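Local coordinates for CocE/NonD family hydrolase (Staphylococcus aureus subsp. aureus COL, PDB 3III), which probably hydrolyses ester or amide bonds as a serine hydrolase of the CocE/NonD family, with an alpha/beta-hydrolase domain related to X-Pro dipeptidyl-peptidases, at residues A[197-202]-A[246-251]; A[213-218]-A[233-238]. All blocks are in the same frame, centred on the assembly; numbering follows the deposited sequence.

Contact 1 (A[197-202]-A[246-251]); sequences DMYREV and DFWKQR
Tyr-199 and Trp-248 make the tight end of this contact. Tyr-199 CD1 lies over one face of the indole, nearer its rim than its centre, and comes within 3.3 Å of Trp-248 CD1, while the two planes meet obliquely at 57°. CG of Tyr-199 stands anti to the backbone N (chi1 -177°), which sets the ring against the indole. Its CB separately makes an off-centre CH-pi contact with the five-membered ring. On the opposite indole face Phe-247 CE2 sits over the centre, so the broad, flat indole is covered on one face by Tyr-199 CD1 and on the other by Phe-247 CE2. The polar ends are tied off elsewhere: Trp-248 NE1 donates to His-241 O, and Tyr-199 OH is hydrogen-bonded to Pro-242 O. Met-198, a selenomethionine here, crosses the indole at about a right angle, its CB 3.7 Å from Trp-248 CZ3; a flexible, unbranched chain can lie across the indole and still put SE beside Arg-251.

Both segments belong to the helical region between strands 186-192 and 262-267 of the alpha/beta-hydrolase sheet, and Asp-197 is the N-cap of helix 198-203. There the first amide of the helix, Met-198 N, donates almost straight (169°) to Arg-251 O at 3.2 Å. Beside this bond, water 1 bridges the Asp-197 carboxylate and the Tyr-199 amide to the Trp-248 carbonyl.

Arg-251 continues the buried side, its NE 3.8 Å from Met-198 SE; its guanidinium is engaged by Pro-137 O and Glu-232. By contrast, Asp-246, Lys-249 and Gln-250 are exposed to solvent.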
loop_
_atom_site.group_PDB
_atom_site.type_symbol
_atom_site.label_atom_id
_atom_site.label_comp_id
_atom_site.label_asym_id
_atom_site.label_seq_id
_atom_site.Cartn_x
_atom_site.Cartn_y
_atom_site.Cartn_z
ATOM N N ASP A 197 -9.401 -0.361 -0.679
ATOM C CA ASP A 197 -10.404 -0.863 -1.619
ATOM C C ASP A 197 -9.947 -2.224 -2.095
ATOM O O ASP A 197 -9.167 -2.338 -3.008
ATOM C CB ASP A 197 -10.581 0.105 -2.788
ATOM C CG ASP A 197 -11.707 -0.324 -3.776
ATOM O OD1 ASP A 197 -12.153 -1.510 -3.764
ATOM O OD2 ASP A 197 -12.074 0.551 -4.622
HETATM N N MSE A 198 -10.390 -3.266 -1.416
HETATM C CA MSE A 198 -9.857 -4.595 -1.651
HETATM C C MSE A 198 -10.063 -5.048 -3.073
HETATM O O MSE A 198 -9.168 -5.681 -3.640
HETATM C CB MSE A 198 -10.486 -5.631 -0.706
HETATM C CG MSE A 198 -9.970 -5.538 0.670
HETATM SE SE MSE A 198 -10.759 -6.941 1.855
HETATM C CE MSE A 198 -9.821 -8.527 1.008
ATOM N N TYR A 199 -11.239 -4.796 -3.642
ATOM C CA TYR A 199 -11.488 -5.245 -4.999
ATOM C C TYR A 199 -10.457 -4.687 -6.018
ATOM O O TYR A 199 -10.022 -5.378 -6.909
ATOM C CB TYR A 199 -12.909 -4.842 -5.445
ATOM C CG TYR A 199 -13.194 -5.349 -6.787
ATOM C CD1 TYR A 199 -13.654 -6.653 -6.975
ATOM C CD2 TYR A 199 -12.959 -4.557 -7.910
ATOM C CE1 TYR A 199 -13.872 -7.168 -8.305
ATOM C CE2 TYR A 199 -13.175 -5.037 -9.166
ATOM C CZ TYR A 199 -13.643 -6.340 -9.374
ATOM O OH TYR A 199 -13.820 -6.794 -10.670
ATOM N N ARG A 200 -10.096 -3.424 -5.884
ATOM C CA ARG A 200 -9.250 -2.766 -6.852
ATOM C C ARG A 200 -7.804 -2.908 -6.548
ATOM O O ARG A 200 -6.980 -2.591 -7.432
ATOM C CB ARG A 200 -9.593 -1.279 -6.974
ATOM C CG ARG A 200 -10.870 -1.033 -7.762
ATOM C CD ARG A 200 -11.185 0.499 -7.883
ATOM N NE ARG A 200 -12.433 0.672 -8.623
ATOM C CZ ARG A 200 -13.635 0.472 -8.121
ATOM N NH1 ARG A 200 -13.771 0.147 -6.847
ATOM N NH2 ARG A 200 -14.708 0.601 -8.898
ATOM N N GLU A 201 -7.463 -3.301 -5.316
ATOM C CA GLU A 201 -6.083 -3.138 -4.850
ATOM C C GLU A 201 -5.355 -4.416 -4.512
ATOM O O GLU A 201 -4.143 -4.433 -4.640
ATOM C CB GLU A 201 -5.968 -2.073 -3.756
ATOM C CG GLU A 201 -6.499 -0.741 -4.348
ATOM C CD GLU A 201 -6.771 0.398 -3.408
ATOM O OE1 GLU A 201 -6.772 0.201 -2.169
ATOM O OE2 GLU A 201 -7.038 1.524 -3.946
ATOM N N VAL A 202 -6.076 -5.485 -4.137
ATOM C CA VAL A 202 -5.425 -6.749 -3.772
ATOM C C VAL A 202 -6.131 -8.000 -4.352
ATOM O O VAL A 202 -5.449 -8.908 -4.781
ATOM C CB VAL A 202 -5.222 -6.914 -2.233
ATOM C CG1 VAL A 202 -6.564 -7.050 -1.467
ATOM C CG2 VAL A 202 -4.280 -8.103 -1.947
ATOM N N ASP A 246 -22.199 -5.660 -4.284
ATOM C CA ASP A 246 -22.471 -5.207 -2.922
ATOM C C ASP A 246 -21.448 -5.752 -1.914
ATOM O O ASP A 246 -21.096 -5.080 -0.940
ATOM C CB ASP A 246 -23.877 -5.666 -2.456
ATOM C CG ASP A 246 -25.007 -4.955 -3.201
ATOM O OD1 ASP A 246 -24.708 -3.976 -3.928
ATOM O OD2 ASP A 246 -26.204 -5.361 -3.047
ATOM N N PHE A 247 -21.033 -7.003 -2.100
ATOM C CA PHE A 247 -19.966 -7.582 -1.263
ATOM C C PHE A 247 -18.699 -6.721 -1.210
ATOM O O PHE A 247 -18.237 -6.329 -0.107
ATOM C CB PHE A 247 -19.610 -8.999 -1.742
ATOM C CG PHE A 247 -18.500 -9.615 -0.942
ATOM C CD1 PHE A 247 -18.784 -10.271 0.253
ATOM C CD2 PHE A 247 -17.178 -9.483 -1.344
ATOM C CE1 PHE A 247 -17.774 -10.807 1.010
ATOM C CE2 PHE A 247 -16.160 -10.010 -0.588
ATOM C CZ PHE A 247 -16.460 -10.680 0.598
ATOM N N TRP A 248 -18.136 -6.430 -2.374
ATOM C CA TRP A 248 -16.899 -5.663 -2.442
ATOM C C TRP A 248 -17.072 -4.189 -2.107
ATOM O O TRP A 248 -16.122 -3.580 -1.626
ATOM C CB TRP A 248 -16.204 -5.805 -3.805
ATOM C CG TRP A 248 -15.567 -7.169 -4.026
ATOM C CD1 TRP A 248 -15.884 -8.080 -5.000
ATOM C CD2 TRP A 248 -14.574 -7.794 -3.221
ATOM N NE1 TRP A 248 -15.066 -9.180 -4.897
ATOM C CE2 TRP A 248 -14.271 -9.032 -3.804
ATOM C CE3 TRP A 248 -13.843 -7.393 -2.097
ATOM C CZ2 TRP A 248 -13.289 -9.906 -3.266
ATOM C CZ3 TRP A 248 -12.894 -8.259 -1.569
ATOM C CH2 TRP A 248 -12.660 -9.514 -2.134
ATOM N N LYS A 249 -18.257 -3.607 -2.374
ATOM C CA LYS A 249 -18.504 -2.219 -1.975
ATOM C C LYS A 249 -18.377 -2.034 -0.466
ATOM O O LYS A 249 -17.953 -0.991 -0.008
ATOM C CB LYS A 249 -19.882 -1.722 -2.473
ATOM C CG LYS A 249 -19.940 -1.515 -4.001
ATOM C CD LYS A 249 -21.357 -1.310 -4.571
ATOM C CE LYS A 249 -21.289 -1.139 -6.080
ATOM N NZ LYS A 249 -22.620 -0.857 -6.632
ATOM N N GLN A 250 -18.729 -3.052 0.310
ATOM C CA GLN A 250 -18.539 -3.019 1.766
ATOM C C GLN A 250 -17.078 -3.149 2.189
ATOM O O GLN A 250 -16.773 -3.001 3.402
ATOM C CB GLN A 250 -19.326 -4.138 2.422
ATOM C CG GLN A 250 -20.809 -3.964 2.265
ATOM C CD GLN A 250 -21.550 -5.108 2.859
ATOM O OE1 GLN A 250 -21.508 -5.318 4.067
ATOM N NE2 GLN A 250 -22.260 -5.866 2.027
ATOM N N ARG A 251 -16.172 -3.386 1.222
ATOM C CA ARG A 251 -14.722 -3.460 1.497
ATOM C C ARG A 251 -13.905 -2.333 0.838
ATOM O O ARG A 251 -12.664 -2.422 0.696
ATOM C CB ARG A 251 -14.126 -4.822 1.133
ATOM C CG ARG A 251 -14.903 -6.054 1.647
ATOM C CD ARG A 251 -14.953 -6.102 3.155
ATOM N NE ARG A 251 -14.005 -7.045 3.756
ATOM C CZ ARG A 251 -14.228 -8.353 3.909
ATOM N NH1 ARG A 251 -15.363 -8.908 3.430
ATOM N NH2 ARG A 251 -13.324 -9.125 4.494
HETATM O O HOH W 1 -13.433 -3.407 -2.305
#

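Contact 2 (A[213-218]-A[233-238]); sequences FYRFWT and DLIQAQ
The Tyr-214 ring carries Thr-218 OG1 over the centre of one face, one helical turn on in its own helix, and meets Leu-234 O at its edge, near the ring plane. Gln-238 slides past the ring in the opposite direction, with NE2 3.5 Å from Tyr-214 CD2. With CG anti to the backbone N (chi1 177°) the Tyr-214 ring is directed toward helix 234-240, and OH donates to Leu-234 O at 2.7 Å. That carbonyl also takes Gln-238 N, from the opposite face of its plane. The Trp-217 ring, stacked on Trp-138, receives Leu-234 CD1 obliquely at 3.8 Å from CZ3.

Helices 213-224 and 234-240 form a nearly antiparallel pair; the axes of segments 213-218 and 234-238 come within 10.1 Å at 150°. Thr-218 packs its CG2 on Ile-235 CG1 and Leu-234 CB, while its OG1 is spent on Tyr-214 O, and Ile-235 CD1 packs 3.6 Å from Arg-215 CG.

Arg-215 runs extended beyond this isoleucine and grips Gln-238 OE1 side-on, with NE at 2.9 Å and NH2 at 3.0 Å. The oxygen lies in the guanidinium plane, although the amide plane is turned 69° from it; NE lies in the carbonyl plane on a lone pair of Gln-238 OE1, whereas NH2 stands above that plane. Gln-238 NE2 donates to Ala-203 O and Asp-210 O, and Arg-215 NH1 pairs with Glu-535. Such a fully engaged amide has its flip fixed, and the arginine's charge probably polarises its carbonyl.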
loop_
_atom_site.group_PDB
_atom_site.type_symbol
_atom_site.label_atom_id
_atom_site.label_comp_id
_atom_site.label_asym_id
_atom_site.label_seq_id
_atom_site.Cartn_x
_atom_site.Cartn_y
_atom_site.Cartn_z
ATOM N N PHE A 213 -0.155 -13.316 -4.161
ATOM C CA PHE A 213 -0.171 -12.701 -2.836
ATOM C C PHE A 213 -1.527 -12.733 -2.096
ATOM O O PHE A 213 -1.592 -13.142 -0.926
ATOM C CB PHE A 213 0.327 -11.265 -2.844
ATOM C CG PHE A 213 0.315 -10.664 -1.499
ATOM C CD1 PHE A 213 1.325 -10.941 -0.595
ATOM C CD2 PHE A 213 -0.735 -9.861 -1.103
ATOM C CE1 PHE A 213 1.283 -10.387 0.705
ATOM C CE2 PHE A 213 -0.765 -9.289 0.162
ATOM C CZ PHE A 213 0.246 -9.557 1.066
ATOM N N TYR A 214 -2.599 -12.358 -2.796
ATOM C CA TYR A 214 -3.946 -12.362 -2.180
ATOM C C TYR A 214 -4.290 -13.682 -1.510
ATOM O O TYR A 214 -4.824 -13.723 -0.368
ATOM C CB TYR A 214 -5.001 -12.038 -3.215
ATOM C CG TYR A 214 -6.428 -12.086 -2.681
ATOM C CD1 TYR A 214 -6.939 -11.027 -1.925
ATOM C CD2 TYR A 214 -7.253 -13.212 -2.900
ATOM C CE1 TYR A 214 -8.240 -11.087 -1.430
ATOM C CE2 TYR A 214 -8.527 -13.291 -2.416
ATOM C CZ TYR A 214 -9.037 -12.185 -1.695
ATOM O OH TYR A 214 -10.331 -12.261 -1.214
ATOM N N ARG A 215 -4.032 -14.752 -2.226
ATOM C CA ARG A 215 -4.306 -16.090 -1.757
ATOM C C ARG A 215 -3.313 -16.524 -0.698
ATOM O O ARG A 215 -3.688 -17.119 0.295
ATOM C CB ARG A 215 -4.366 -17.076 -2.921
ATOM C CG ARG A 215 -5.407 -16.719 -3.939
ATOM C CD ARG A 215 -5.550 -17.708 -5.091
ATOM N NE ARG A 215 -6.628 -17.239 -5.974
ATOM C CZ ARG A 215 -7.010 -17.848 -7.081
ATOM N NH1 ARG A 215 -6.385 -18.938 -7.505
ATOM N NH2 ARG A 215 -8.026 -17.362 -7.771
ATOM N N PHE A 216 -2.053 -16.184 -0.874
ATOM C CA PHE A 216 -1.016 -16.456 0.130
ATOM C C PHE A 216 -1.353 -15.783 1.488
ATOM O O PHE A 216 -1.282 -16.396 2.587
ATOM C CB PHE A 216 0.276 -15.903 -0.418
ATOM C CG PHE A 216 1.400 -15.782 0.599
ATOM C CD1 PHE A 216 2.094 -16.915 1.004
ATOM C CD2 PHE A 216 1.802 -14.541 1.082
ATOM C CE1 PHE A 216 3.148 -16.792 1.907
ATOM C CE2 PHE A 216 2.857 -14.428 1.947
ATOM C CZ PHE A 216 3.516 -15.563 2.360
ATOM N N TRP A 217 -1.812 -14.552 1.379
ATOM C CA TRP A 217 -2.160 -13.723 2.519
ATOM C C TRP A 217 -3.372 -14.333 3.206
ATOM O O TRP A 217 -3.401 -14.502 4.443
ATOM C CB TRP A 217 -2.447 -12.310 2.008
ATOM C CG TRP A 217 -3.052 -11.422 2.991
ATOM C CD1 TRP A 217 -2.434 -10.838 4.036
ATOM C CD2 TRP A 217 -4.421 -10.996 3.035
ATOM N NE1 TRP A 217 -3.333 -10.091 4.753
ATOM C CE2 TRP A 217 -4.563 -10.169 4.156
ATOM C CE3 TRP A 217 -5.544 -11.243 2.246
ATOM C CZ2 TRP A 217 -5.773 -9.557 4.494
ATOM C CZ3 TRP A 217 -6.751 -10.621 2.585
ATOM C CH2 TRP A 217 -6.859 -9.818 3.698
ATOM N N THR A 218 -4.396 -14.628 2.415
ATOM C CA THR A 218 -5.599 -15.203 2.987
ATOM C C THR A 218 -5.297 -16.511 3.712
ATOM O O THR A 218 -5.736 -16.716 4.847
ATOM C CB THR A 218 -6.693 -15.475 1.939
ATOM O OG1 THR A 218 -7.047 -14.252 1.297
ATOM C CG2 THR A 218 -7.923 -16.053 2.674
ATOM N N ASP A 233 -13.884 -16.847 4.483
ATOM C CA ASP A 233 -13.208 -17.522 3.378
ATOM C C ASP A 233 -13.076 -16.569 2.183
ATOM O O ASP A 233 -13.922 -16.524 1.268
ATOM C CB ASP A 233 -13.967 -18.785 2.975
ATOM C CG ASP A 233 -13.257 -19.570 1.894
ATOM O OD1 ASP A 233 -12.304 -19.089 1.243
ATOM O OD2 ASP A 233 -13.696 -20.683 1.679
ATOM N N LEU A 234 -11.981 -15.840 2.178
ATOM C CA LEU A 234 -11.757 -14.826 1.174
ATOM C C LEU A 234 -11.281 -15.429 -0.125
ATOM O O LEU A 234 -11.355 -14.784 -1.117
ATOM C CB LEU A 234 -10.782 -13.744 1.685
ATOM C CG LEU A 234 -11.391 -12.714 2.635
ATOM C CD1 LEU A 234 -10.259 -11.933 3.370
ATOM C CD2 LEU A 234 -12.402 -11.794 1.924
ATOM N N ILE A 235 -10.828 -16.678 -0.120
ATOM C CA ILE A 235 -10.509 -17.385 -1.370
ATOM C C ILE A 235 -11.844 -17.567 -2.153
ATOM O O ILE A 235 -11.981 -17.224 -3.331
ATOM C CB ILE A 235 -9.836 -18.735 -1.076
ATOM C CG1 ILE A 235 -8.465 -18.536 -0.395
ATOM C CG2 ILE A 235 -9.630 -19.535 -2.334
ATOM C CD1 ILE A 235 -7.506 -17.767 -1.259
ATOM N N GLN A 236 -12.835 -18.088 -1.466
ATOM C CA GLN A 236 -14.138 -18.312 -2.096
ATOM C C GLN A 236 -14.817 -16.978 -2.473
ATOM O O GLN A 236 -15.480 -16.892 -3.529
ATOM C CB GLN A 236 -15.046 -19.192 -1.210
ATOM C CG GLN A 236 -16.427 -19.478 -1.811
ATOM C CD GLN A 236 -16.374 -20.151 -3.209
ATOM O OE1 GLN A 236 -15.425 -20.892 -3.507
ATOM N NE2 GLN A 236 -17.415 -19.931 -4.051
ATOM N N ALA A 237 -14.611 -15.925 -1.672
ATOM C CA ALA A 237 -15.212 -14.610 -1.941
ATOM C C ALA A 237 -14.681 -14.109 -3.298
ATOM O O ALA A 237 -15.465 -13.627 -4.151
ATOM C CB ALA A 237 -14.936 -13.561 -0.766
ATOM N N GLN A 238 -13.392 -14.330 -3.542
ATOM C CA GLN A 238 -12.765 -13.917 -4.810
ATOM C C GLN A 238 -13.342 -14.712 -5.979
ATOM O O GLN A 238 -13.560 -14.188 -7.035
ATOM C CB GLN A 238 -11.248 -14.106 -4.781
ATOM C CG GLN A 238 -10.482 -13.647 -6.076
ATOM C CD GLN A 238 -9.006 -14.109 -6.021
ATOM O OE1 GLN A 238 -8.750 -15.265 -5.726
ATOM N NE2 GLN A 238 -8.054 -13.196 -6.256
#

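How the contacts relate
After strand 186-192 the chain enters helix 198-203, then helix 213-224, and returns through helices 234-240 and 246-249 before strand 262-267 rejoins the central sheet. Contact 2 closes the inner loop, with 14 residues between its segments; contact 1 closes the outer one, spanning 43, so the two nest without crossing. Their centres are 13 Å apart, and they touch directly: Trp-248 CH2 approaches Tyr-214 OH at 3.7 Å, and Phe-247 CZ meets Ala-237 CB at 3.5 Å. Tyr-214 touches both helix 198-203 and helix 246-249, so the four segments pack on one another. In contact 2 the side chain of Trp-217 is about 5 Å from a bound palmitic acid, which Phe-216 touches.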